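Local coordinates for protein Maltose/maltodextrin transport permease homologue (Bdellovibrio bacteriovorus HD100, PDB 6FFL) that binds maltotriose through its solute-binding MalE domain, part of a MalF permease fusion that probably takes up maltose and maltodextrins across the membrane, at residues W8-Y13 with L61-S66; H105-D110 with V267-Y272; A20-K25 with L291-S296. All coordinates share one frame; numbering follows the deposited sequence.

Contact 1 of 3, residues W8-Y13 with L61-S66; sequences WHQMIY and LVYGPS. With GLC (alpha-D-glucopyranose), chain B; GLC (alpha-D-glucopyranose), chain C; SO4 (sulfate ion), chain H.
Trp8 and Val62 form a parallel pair where strand 4-9 runs beside strand 61-65 in the larger mixed sheet of this solute-binding domain, and both segments then run on into the sugar pocket. Trp8 is held at both backbone polar atoms: its N donates to Leu61 O (3.0 Å), while its O accepts from Tyr63 N (2.9 Å). Beyond it, side chains add to the backbone contact. Tyr63 CG is anti to the backbone N (chi1 177°), and its ring meets Gln10 and Met11. Met11, unbranched and slender, crosses it at about a right angle and sets CE over the centre of one face, 3.6 Å from the Tyr63 ring centroid, a CH-pi contact. Gln10 OE1 comes to the ring edge near its plane, 3.6 Å from Tyr63 CE1; the ring's hydroxyl bonds to Asp110. The other amide atom, Gln10 NE2, reaches Thr42 and, weakly, O3 of the chain B glucose. Gln10 O takes the O1 and O2 hydroxyls of that sugar. His9 ND1 accepts a hydrogen bond from Met11 N (3.0 Å), which lies in the imidazole plane. On the other segment, the apolar Pro65 CG rests 3.3 Å from O3 of the chain C glucose.

Contact 2 of 3, residues H105-D110 with V267-Y272; sequences HYMIGD and VGTKGY
Met107 packs against the backbone of Gly271 and Tyr272. CB comes to 3.9 Å from Tyr272 O, and CG packs 3.6 Å from Gly271 C. SD follows at 3.6 Å from Gly271 N, with the methyl CG2 of Thr269 a little further off. There the chain bends (chi3 -69°), turning CE back to 3.6 Å from Gly271 O. A pliant thioether suits such a surface, and glycine suits the place beneath it: having no side chain, Gly271 lets its CA come close to both Met107 CG and Ile108 O. Gly109 is equally constrained, since its CA already lies against Thr269 OG1, a hydroxyl bonded to Ala111 O.

At Ile108 and Tyr272, strand 104-109 joins strand 266-274 as an antiparallel, hydrogen-bonded pair in the domain's larger sheet, an arrangement consistent with the type II binding-protein fold. Ile108 N donates a hydrogen bond to Tyr272 O (3.1 Å); in return Tyr272 N reaches Ile108 O (2.9 Å) with a nearly straight N-H...O angle of 169°, although the donor stands 49° above the carbonyl plane.

The Tyr272 ring also meets the ring of Tyr63 on the neighbouring strand. Its hydroxyl does not touch Asp110 directly. One water bridges them, accepting from Tyr272 OH (2.6 Å) in the ring plane and donating to Asp110 OD2 (2.7 Å). The second carboxylate oxygen, OD1, faces Lys270 O, two acceptors that cannot bond; OD1 is hydrogen-bonded instead to Tyr63 OH. The Lys270 side chain starts away from strand 104-109; the residue belongs to the glycan pocket, and its NZ bonds to Asn114 OD1.

Contact 3 of 3, residues A20-K25 with L291-S296; sequences AEALEK and LKYLTS
Tyr293 CG is anti to the backbone N (chi1 174°), and the ring beyond it meets Ala22 and Lys25 of helix 13-29; Lys25 CG is likewise anti to its own N (chi1 178°). Ala22 O lies at the edge of the ring, near its plane and 3.2 Å from Tyr293 CE2, and Tyr293 OH gives that carbonyl a weak hydrogen bond of 3.3 Å. The Lys25 chain crosses the tyrosine at about a right angle, bringing CG to 3.4 Å from Tyr293 OH. Lysine suits this exposed position: its CB and CG touch the phenol oxygen, while NZ forms a salt bridge with Glu29.

The rest of the contact is apolar. Ala22 CB touches Leu294 CD2 at 4.2 Å, and Leu23 CD2 meets the same methyl at 4.2 Å. Alanine's short side chain allows the backbones close together, with Ala22 CA 7.5 Å from Leu294 CA. The helix end is tied off locally: Ser296 OG donates to Tyr293 O (2.7 Å), which also accepts from Ser296 N, and Thr295 OG1 bonds to Leu291 O.

Phe26, further on in helix 13-29, also meets the Tyr293 ring, and Val299 of helix 297-307 touches it. Glu21 forms a salt bridge with Lys306 of that helix, while Leu294 also packs on Tyr272 of strand 266-274.

In the fold
From the N terminus, strand 4-9 runs into helix 13-29, and the chain returns at 61-66 to close contact 1. Contact 2 follows in series, joining 105-110 to 267-272 after a long excursion that includes a separate four-stranded sheet. Strand 266-274 then leads to helix 281-294, whose end meets 20-25 in contact 3. This last closure spans all of contact 2 and crosses contact 1, because segment 20-25 falls between the two halves of contact 1. Contacts 1 and 2 share one sheet, with Gly64 O meeting Gly271 N at 2.9 Å. Contact 3 joins helix 13-29 to helix 281-294, which packs on that sheet, Leu291 CD1 lying 3.4 Å from Tyr272 CB.

Contact 1 of 3, residues W8-Y13 with L61-S66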
loop_
_atom_site.group_PDB
_atom_site.type_symbol
_atom_site.label_atom_id
_atom_site.label_comp_id
_atom_site.label_asym_id
_atom_site.label_seq_id
_atom_site.Cartn_x
_atom_site.Cartn_y
_atom_site.Cartn_z
ATOM N N TRP A 8 -15.716 5.530 -5.491
ATOM C CA TRP A 8 -14.596 6.328 -4.992
ATOM C C TRP A 8 -13.429 5.382 -4.751
ATOM O O TRP A 8 -13.596 4.346 -4.101
ATOM C CB TRP A 8 -14.933 7.061 -3.693
ATOM C CG TRP A 8 -15.948 8.134 -3.814
ATOM C CD1 TRP A 8 -16.648 8.502 -4.934
ATOM C CD2 TRP A 8 -16.430 8.959 -2.748
ATOM N NE1 TRP A 8 -17.539 9.515 -4.623
ATOM C CE2 TRP A 8 -17.413 9.818 -3.291
ATOM C CE3 TRP A 8 -16.111 9.066 -1.388
ATOM C CZ2 TRP A 8 -18.080 10.770 -2.521
ATOM C CZ3 TRP A 8 -16.781 10.016 -0.620
ATOM C CH2 TRP A 8 -17.753 10.850 -1.194
ATOM N N HIS A 9 -12.252 5.741 -5.260
ATOM C CA HIS A 9 -11.091 4.860 -5.179
ATOM C C HIS A 9 -9.832 5.686 -4.967
ATOM O O HIS A 9 -9.837 6.914 -5.110
ATOM C CB HIS A 9 -10.958 4.034 -6.451
ATOM C CG HIS A 9 -10.711 4.878 -7.659
ATOM N ND1 HIS A 9 -9.455 5.334 -7.995
ATOM C CD2 HIS A 9 -11.564 5.412 -8.563
ATOM C CE1 HIS A 9 -9.541 6.084 -9.081
ATOM N NE2 HIS A 9 -10.809 6.144 -9.448
ATOM N N GLN A 10 -8.727 4.998 -4.662
ATOM C CA GLN A 10 -7.438 5.652 -4.468
ATOM C C GLN A 10 -6.390 5.124 -5.456
ATOM O O GLN A 10 -5.198 5.021 -5.134
ATOM C CB GLN A 10 -6.962 5.514 -3.013
ATOM C CG GLN A 10 -7.118 4.124 -2.360
ATOM C CD GLN A 10 -6.191 3.101 -2.988
ATOM O OE1 GLN A 10 -6.554 2.441 -3.974
ATOM N NE2 GLN A 10 -4.979 2.979 -2.441
ATOM N N MET A 11 -6.816 4.822 -6.687
ATOM C CA MET A 11 -5.934 4.220 -7.689
ATOM C C MET A 11 -4.993 5.238 -8.322
ATOM O O MET A 11 -5.432 6.264 -8.853
ATOM C CB MET A 11 -6.750 3.554 -8.800
ATOM C CG MET A 11 -7.550 2.358 -8.346
ATOM S SD MET A 11 -8.221 1.494 -9.784
ATOM C CE MET A 11 -9.397 0.409 -8.974
ATOM N N ILE A 12 -3.700 4.889 -8.339
ATOM C CA ILE A 12 -2.676 5.669 -9.007
ATOM C C ILE A 12 -2.942 5.743 -10.516
ATOM O O ILE A 12 -3.672 4.925 -11.092
ATOM C CB ILE A 12 -1.316 5.012 -8.712
ATOM C CG1 ILE A 12 -0.148 5.951 -9.000
ATOM C CG2 ILE A 12 -1.171 3.714 -9.512
ATOM C CD1 ILE A 12 1.202 5.283 -8.758
ATOM N N TYR A 13 -2.311 6.728 -11.160
ATOM C CA TYR A 13 -2.505 7.012 -12.580
ATOM C C TYR A 13 -2.640 5.762 -13.448
ATOM O O TYR A 13 -3.666 5.560 -14.107
ATOM C CB TYR A 13 -1.345 7.861 -13.092
ATOM C CG TYR A 13 -1.489 8.214 -14.556
ATOM C CD1 TYR A 13 -2.324 9.247 -14.964
ATOM C CD2 TYR A 13 -0.805 7.494 -15.536
ATOM C CE1 TYR A 13 -2.451 9.571 -16.315
ATOM C CE2 TYR A 13 -0.935 7.803 -16.874
ATOM C CZ TYR A 13 -1.757 8.837 -17.258
ATOM O OH TYR A 13 -1.881 9.138 -18.595
ATOM N N LEU A 61 -19.869 2.165 -4.295
ATOM C CA LEU A 61 -18.669 1.351 -4.178
ATOM C C LEU A 61 -17.508 2.213 -3.710
ATOM O O LEU A 61 -17.344 3.346 -4.170
ATOM C CB LEU A 61 -18.308 0.693 -5.522
ATOM C CG LEU A 61 -19.065 -0.598 -5.850
ATOM C CD1 LEU A 61 -18.963 -0.909 -7.331
ATOM C CD2 LEU A 61 -18.515 -1.752 -5.020
ATOM N N VAL A 62 -16.698 1.670 -2.802
ATOM C CA VAL A 62 -15.468 2.317 -2.352
ATOM C C VAL A 62 -14.336 1.302 -2.456
ATOM O O VAL A 62 -14.527 0.120 -2.158
ATOM C CB VAL A 62 -15.605 2.892 -0.920
ATOM C CG1 VAL A 62 -15.945 1.800 0.104
ATOM C CG2 VAL A 62 -14.340 3.649 -0.524
ATOM N N TYR A 63 -13.168 1.751 -2.924
ATOM C CA TYR A 63 -12.043 0.860 -3.217
ATOM C C TYR A 63 -10.798 1.384 -2.526
ATOM O O TYR A 63 -10.402 2.525 -2.766
ATOM C CB TYR A 63 -11.791 0.776 -4.723
ATOM C CG TYR A 63 -10.592 -0.064 -5.136
ATOM C CD1 TYR A 63 -9.303 0.485 -5.193
ATOM C CD2 TYR A 63 -10.757 -1.400 -5.498
ATOM C CE1 TYR A 63 -8.205 -0.289 -5.585
ATOM C CE2 TYR A 63 -9.678 -2.176 -5.905
ATOM C CZ TYR A 63 -8.409 -1.619 -5.949
ATOM O OH TYR A 63 -7.342 -2.401 -6.347
ATOM N N GLY A 64 -10.158 0.545 -1.716
ATOM C CA GLY A 64 -8.912 0.935 -1.076
ATOM C C GLY A 64 -8.293 -0.195 -0.280
ATOM O O GLY A 64 -8.779 -1.335 -0.291
ATOM N N PRO A 65 -7.241 0.121 0.479
ATOM C CA PRO A 65 -6.461 -0.933 1.147
ATOM C C PRO A 65 -7.288 -1.694 2.168
ATOM O O PRO A 65 -8.236 -1.169 2.754
ATOM C CB PRO A 65 -5.325 -0.167 1.838
ATOM C CG PRO A 65 -5.343 1.217 1.251
ATOM C CD PRO A 65 -6.721 1.477 0.742
ATOM N N SER A 66 -6.892 -2.945 2.403
ATOM C CA SER A 66 -7.727 -3.823 3.208
ATOM C C SER A 66 -7.864 -3.383 4.660
ATOM O O SER A 66 -8.850 -3.765 5.294
ATOM C CB SER A 66 -7.204 -5.253 3.144
ATOM O OG SER A 66 -5.841 -5.291 3.446
HETATM C C1 GLC B . -1.211 5.400 -5.107
HETATM C C2 GLC B . -1.678 3.945 -4.987
HETATM C C3 GLC B . -1.917 3.560 -3.534
HETATM C C4 GLC B . -0.716 3.923 -2.660
HETATM C C5 GLC B . -0.329 5.393 -2.869
HETATM C C6 GLC B . 0.950 5.745 -2.112
HETATM O O1 GLC B . -2.284 6.273 -4.749
HETATM O O2 GLC B . -2.913 3.760 -5.686
HETATM O O3 GLC B . -2.214 2.148 -3.472
HETATM O O4 GLC B . -1.080 3.668 -1.289
HETATM O O5 GLC B . -0.080 5.658 -4.254
HETATM O O6 GLC B . 1.204 7.155 -2.195
HETATM C C1 GLC C . -0.143 2.790 -0.697
HETATM C C2 GLC C . -0.826 1.565 -0.104
HETATM C C3 GLC C . -1.644 1.890 1.136
HETATM C C4 GLC C . -0.748 2.650 2.108
HETATM C C5 GLC C . -0.200 3.896 1.419
HETATM C C6 GLC C . 0.704 4.697 2.362
HETATM O O2 GLC C . -1.660 0.988 -1.127
HETATM O O3 GLC C . -2.084 0.657 1.732
HETATM O O4 GLC C . -1.509 3.058 3.234
HETATM O O5 GLC C . 0.589 3.478 0.309
HETATM O O6 GLC C . 0.915 6.025 1.834
HETATM S S SO4 H . -1.463 10.223 -9.457
HETATM O O1 SO4 H . -0.446 10.978 -8.735
HETATM O O2 SO4 H . -2.740 10.359 -8.752
HETATM O O3 SO4 H . -1.093 8.814 -9.523
HETATM O O4 SO4 H . -1.583 10.729 -10.820
#

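Contact 2 of 3, residues H105-D110 with V267-Y272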
loop_
_atom_site.group_PDB
_atom_site.type_symbol
_atom_site.label_atom_id
_atom_site.label_comp_id
_atom_site.label_asym_id
_atom_site.label_seq_id
_atom_site.Cartn_x
_atom_site.Cartn_y
_atom_site.Cartn_z
ATOM N N HIS A 105 -16.925 -11.111 5.482
ATOM C CA HIS A 105 -16.152 -10.537 4.380
ATOM C C HIS A 105 -16.726 -9.171 4.024
ATOM O O HIS A 105 -17.838 -9.087 3.503
ATOM C CB HIS A 105 -16.198 -11.432 3.143
ATOM C CG HIS A 105 -15.436 -12.713 3.270
ATOM N ND1 HIS A 105 -16.058 -13.932 3.432
ATOM C CD2 HIS A 105 -14.107 -12.974 3.216
ATOM C CE1 HIS A 105 -15.145 -14.886 3.490
ATOM N NE2 HIS A 105 -13.954 -14.333 3.362
ATOM N N TYR A 106 -15.953 -8.105 4.242
ATOM C CA TYR A 106 -16.431 -6.778 3.882
ATOM C C TYR A 106 -15.786 -6.228 2.616
ATOM O O TYR A 106 -16.191 -5.157 2.150
ATOM C CB TYR A 106 -16.206 -5.795 5.051
ATOM C CG TYR A 106 -17.114 -6.072 6.243
ATOM C CD1 TYR A 106 -18.432 -5.638 6.250
ATOM C CD2 TYR A 106 -16.641 -6.758 7.354
ATOM C CE1 TYR A 106 -19.267 -5.883 7.347
ATOM C CE2 TYR A 106 -17.463 -7.016 8.443
ATOM C CZ TYR A 106 -18.764 -6.576 8.433
ATOM O OH TYR A 106 -19.566 -6.834 9.518
ATOM N N MET A 107 -14.805 -6.929 2.042
ATOM C CA MET A 107 -14.041 -6.401 0.925
ATOM C C MET A 107 -13.635 -7.548 0.008
ATOM O O MET A 107 -13.313 -8.637 0.489
ATOM C CB MET A 107 -12.789 -5.661 1.424
ATOM C CG MET A 107 -11.801 -5.333 0.336
ATOM S SD MET A 107 -10.320 -4.486 0.918
ATOM C CE MET A 107 -10.986 -2.880 1.388
ATOM N N ILE A 108 -13.634 -7.307 -1.303
ATOM C CA ILE A 108 -13.008 -8.240 -2.236
ATOM C C ILE A 108 -12.052 -7.461 -3.132
ATOM O O ILE A 108 -12.458 -6.506 -3.811
ATOM C CB ILE A 108 -14.031 -9.031 -3.075
ATOM C CG1 ILE A 108 -13.296 -9.833 -4.145
ATOM C CG2 ILE A 108 -15.075 -8.112 -3.723
ATOM C CD1 ILE A 108 -12.564 -11.027 -3.569
ATOM N N GLY A 109 -10.787 -7.873 -3.132
ATOM C CA GLY A 109 -9.781 -7.230 -3.947
ATOM C C GLY A 109 -9.596 -7.904 -5.293
ATOM O O GLY A 109 -9.885 -9.087 -5.460
ATOM N N ASP A 110 -9.105 -7.112 -6.252
ATOM C CA ASP A 110 -8.860 -7.600 -7.598
ATOM C C ASP A 110 -7.428 -8.071 -7.800
ATOM O O ASP A 110 -7.122 -8.655 -8.846
ATOM C CB ASP A 110 -9.217 -6.516 -8.629
ATOM C CG ASP A 110 -8.572 -5.159 -8.334
ATOM O OD1 ASP A 110 -8.156 -4.897 -7.181
ATOM O OD2 ASP A 110 -8.501 -4.334 -9.276
ATOM N N VAL A 267 1.668 -7.371 3.457
ATOM C CA VAL A 267 1.129 -7.963 2.239
ATOM C C VAL A 267 -0.380 -8.028 2.383
ATOM O O VAL A 267 -0.891 -8.425 3.437
ATOM C CB VAL A 267 1.728 -9.357 1.977
ATOM C CG1 VAL A 267 1.121 -9.988 0.724
ATOM C CG2 VAL A 267 3.253 -9.240 1.832
ATOM N N GLY A 268 -1.090 -7.625 1.338
ATOM C CA GLY A 268 -2.538 -7.651 1.429
ATOM C C GLY A 268 -3.218 -7.383 0.108
ATOM O O GLY A 268 -2.851 -7.966 -0.910
ATOM N N THR A 269 -4.212 -6.501 0.112
ATOM C CA THR A 269 -4.950 -6.205 -1.102
ATOM C C THR A 269 -5.469 -4.777 -1.035
ATOM O O THR A 269 -5.396 -4.104 -0.002
ATOM C CB THR A 269 -6.112 -7.203 -1.304
ATOM O OG1 THR A 269 -6.601 -7.112 -2.651
ATOM C CG2 THR A 269 -7.269 -6.918 -0.337
ATOM N N LYS A 270 -5.986 -4.319 -2.163
ATOM C CA LYS A 270 -6.899 -3.186 -2.214
ATOM C C LYS A 270 -8.161 -3.692 -2.896
ATOM O O LYS A 270 -8.077 -4.413 -3.892
ATOM C CB LYS A 270 -6.273 -1.996 -2.964
ATOM C CG LYS A 270 -4.979 -1.457 -2.305
ATOM C CD LYS A 270 -4.279 -0.433 -3.189
ATOM C CE LYS A 270 -3.570 -1.109 -4.371
ATOM N NZ LYS A 270 -2.496 -2.058 -3.934
ATOM N N GLY A 271 -9.323 -3.390 -2.324
ATOM C CA GLY A 271 -10.512 -4.029 -2.846
ATOM C C GLY A 271 -11.763 -3.211 -2.629
ATOM O O GLY A 271 -11.731 -2.124 -2.047
ATOM N N TYR A 272 -12.878 -3.776 -3.102
ATOM C CA TYR A 272 -14.168 -3.103 -3.166
ATOM C C TYR A 272 -15.042 -3.454 -1.968
ATOM O O TYR A 272 -15.081 -4.607 -1.525
ATOM C CB TYR A 272 -14.899 -3.481 -4.459
ATOM C CG TYR A 272 -14.152 -3.098 -5.729
ATOM C CD1 TYR A 272 -14.315 -1.832 -6.290
ATOM C CD2 TYR A 272 -13.303 -3.998 -6.365
ATOM C CE1 TYR A 272 -13.655 -1.471 -7.447
ATOM C CE2 TYR A 272 -12.619 -3.642 -7.522
ATOM C CZ TYR A 272 -12.804 -2.372 -8.058
ATOM O OH TYR A 272 -12.135 -1.994 -9.205
HETATM O O HOH W 1 -10.877 -3.835 -10.537
#

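Contact 3 of 3, residues A20-K25 with L291-S296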
loop_
_atom_site.group_PDB
_atom_site.type_symbol
_atom_site.label_atom_id
_atom_site.label_comp_id
_atom_site.label_asym_id
_atom_site.label_seq_id
_atom_site.Cartn_x
_atom_site.Cartn_y
_atom_site.Cartn_z
ATOM N N ALA A 20 -10.620 3.042 -16.059
ATOM C CA ALA A 20 -11.419 3.750 -17.053
ATOM C C ALA A 20 -11.747 2.856 -18.246
ATOM O O ALA A 20 -12.876 2.871 -18.748
ATOM C CB ALA A 20 -10.691 5.013 -17.511
ATOM N N GLU A 21 -10.770 2.075 -18.719
ATOM C CA GLU A 21 -11.042 1.159 -19.823
ATOM C C GLU A 21 -12.073 0.111 -19.419
ATOM O O GLU A 21 -12.995 -0.195 -20.185
ATOM C CB GLU A 21 -9.745 0.491 -20.285
ATOM C CG GLU A 21 -9.935 -0.592 -21.340
ATOM C CD GLU A 21 -8.622 -1.156 -21.862
ATOM O OE1 GLU A 21 -7.546 -0.620 -21.517
ATOM O OE2 GLU A 21 -8.665 -2.140 -22.631
ATOM N N ALA A 22 -11.938 -0.439 -18.211
ATOM C CA ALA A 22 -12.897 -1.429 -17.735
ATOM C C ALA A 22 -14.288 -0.824 -17.578
ATOM O O ALA A 22 -15.288 -1.454 -17.934
ATOM C CB ALA A 22 -12.413 -2.023 -16.410
ATOM N N LEU A 23 -14.373 0.394 -17.036
ATOM C CA LEU A 23 -15.677 1.023 -16.846
ATOM C C LEU A 23 -16.336 1.329 -18.185
ATOM O O LEU A 23 -17.557 1.225 -18.322
ATOM C CB LEU A 23 -15.534 2.297 -16.014
ATOM C CG LEU A 23 -15.168 2.138 -14.537
ATOM C CD1 LEU A 23 -15.138 3.507 -13.862
ATOM C CD2 LEU A 23 -16.168 1.208 -13.839
ATOM N N GLU A 24 -15.536 1.699 -19.185
ATOM C CA GLU A 24 -16.083 1.966 -20.508
ATOM C C GLU A 24 -16.708 0.705 -21.097
ATOM O O GLU A 24 -17.792 0.756 -21.688
ATOM C CB GLU A 24 -14.970 2.528 -21.394
ATOM C CG GLU A 24 -15.289 2.725 -22.857
ATOM C CD GLU A 24 -14.054 3.158 -23.639
ATOM O OE1 GLU A 24 -13.472 4.213 -23.299
ATOM O OE2 GLU A 24 -13.656 2.437 -24.580
ATOM N N LYS A 25 -16.055 -0.446 -20.908
ATOM C CA LYS A 25 -16.619 -1.707 -21.380
ATOM C C LYS A 25 -17.865 -2.086 -20.588
ATOM O O LYS A 25 -18.833 -2.597 -21.164
ATOM C CB LYS A 25 -15.570 -2.819 -21.283
ATOM C CG LYS A 25 -16.042 -4.192 -21.691
ATOM C CD LYS A 25 -15.107 -4.793 -22.719
ATOM C CE LYS A 25 -15.739 -6.016 -23.377
ATOM N NZ LYS A 25 -15.797 -7.188 -22.460
ATOM N N LEU A 291 -19.551 -4.551 -9.053
ATOM C CA LEU A 291 -18.608 -5.231 -8.164
ATOM C C LEU A 291 -18.187 -6.586 -8.724
ATOM O O LEU A 291 -17.004 -6.948 -8.685
ATOM C CB LEU A 291 -19.249 -5.405 -6.784
ATOM C CG LEU A 291 -18.562 -6.330 -5.783
ATOM C CD1 LEU A 291 -17.252 -5.734 -5.420
ATOM C CD2 LEU A 291 -19.421 -6.516 -4.535
ATOM N N LYS A 292 -19.148 -7.366 -9.215
ATOM C CA LYS A 292 -18.813 -8.656 -9.807
ATOM C C LYS A 292 -17.972 -8.479 -11.067
ATOM O O LYS A 292 -17.030 -9.243 -11.306
ATOM C CB LYS A 292 -20.088 -9.437 -10.116
ATOM C CG LYS A 292 -20.884 -9.885 -8.878
ATOM C CD LYS A 292 -22.192 -10.568 -9.326
ATOM C CE LYS A 292 -22.976 -11.149 -8.162
ATOM N NZ LYS A 292 -24.327 -11.643 -8.596
ATOM N N TYR A 293 -18.290 -7.473 -11.883
ATOM C CA TYR A 293 -17.511 -7.236 -13.098
ATOM C C TYR A 293 -16.075 -6.818 -12.776
ATOM O O TYR A 293 -15.118 -7.318 -13.390
ATOM C CB TYR A 293 -18.198 -6.178 -13.959
ATOM C CG TYR A 293 -17.384 -5.772 -15.161
ATOM C CD1 TYR A 293 -17.228 -6.638 -16.238
ATOM C CD2 TYR A 293 -16.774 -4.530 -15.221
ATOM C CE1 TYR A 293 -16.480 -6.277 -17.343
ATOM C CE2 TYR A 293 -16.026 -4.155 -16.326
ATOM C CZ TYR A 293 -15.882 -5.034 -17.379
ATOM O OH TYR A 293 -15.141 -4.669 -18.476
ATOM N N LEU A 294 -15.896 -5.891 -11.830
ATOM C CA LEU A 294 -14.560 -5.358 -11.580
ATOM C C LEU A 294 -13.668 -6.351 -10.855
ATOM O O LEU A 294 -12.454 -6.128 -10.789
ATOM C CB LEU A 294 -14.634 -4.049 -10.781
ATOM C CG LEU A 294 -15.251 -2.867 -11.538
ATOM C CD1 LEU A 294 -15.426 -1.659 -10.617
ATOM C CD2 LEU A 294 -14.417 -2.508 -12.767
ATOM N N THR A 295 -14.230 -7.434 -10.321
ATOM C CA THR A 295 -13.436 -8.507 -9.755
ATOM C C THR A 295 -13.403 -9.730 -10.665
ATOM O O THR A 295 -12.790 -10.739 -10.301
ATOM C CB THR A 295 -13.963 -8.894 -8.367
ATOM O OG1 THR A 295 -15.339 -9.278 -8.461
ATOM C CG2 THR A 295 -13.829 -7.717 -7.375
ATOM N N SER A 296 -14.022 -9.655 -11.845
ATOM C CA SER A 296 -14.045 -10.791 -12.756
ATOM C C SER A 296 -12.664 -11.007 -13.364
ATOM O O SER A 296 -11.827 -10.104 -13.413
ATOM C CB SER A 296 -15.093 -10.598 -13.866
ATOM O OG SER A 296 -14.717 -9.606 -14.810
#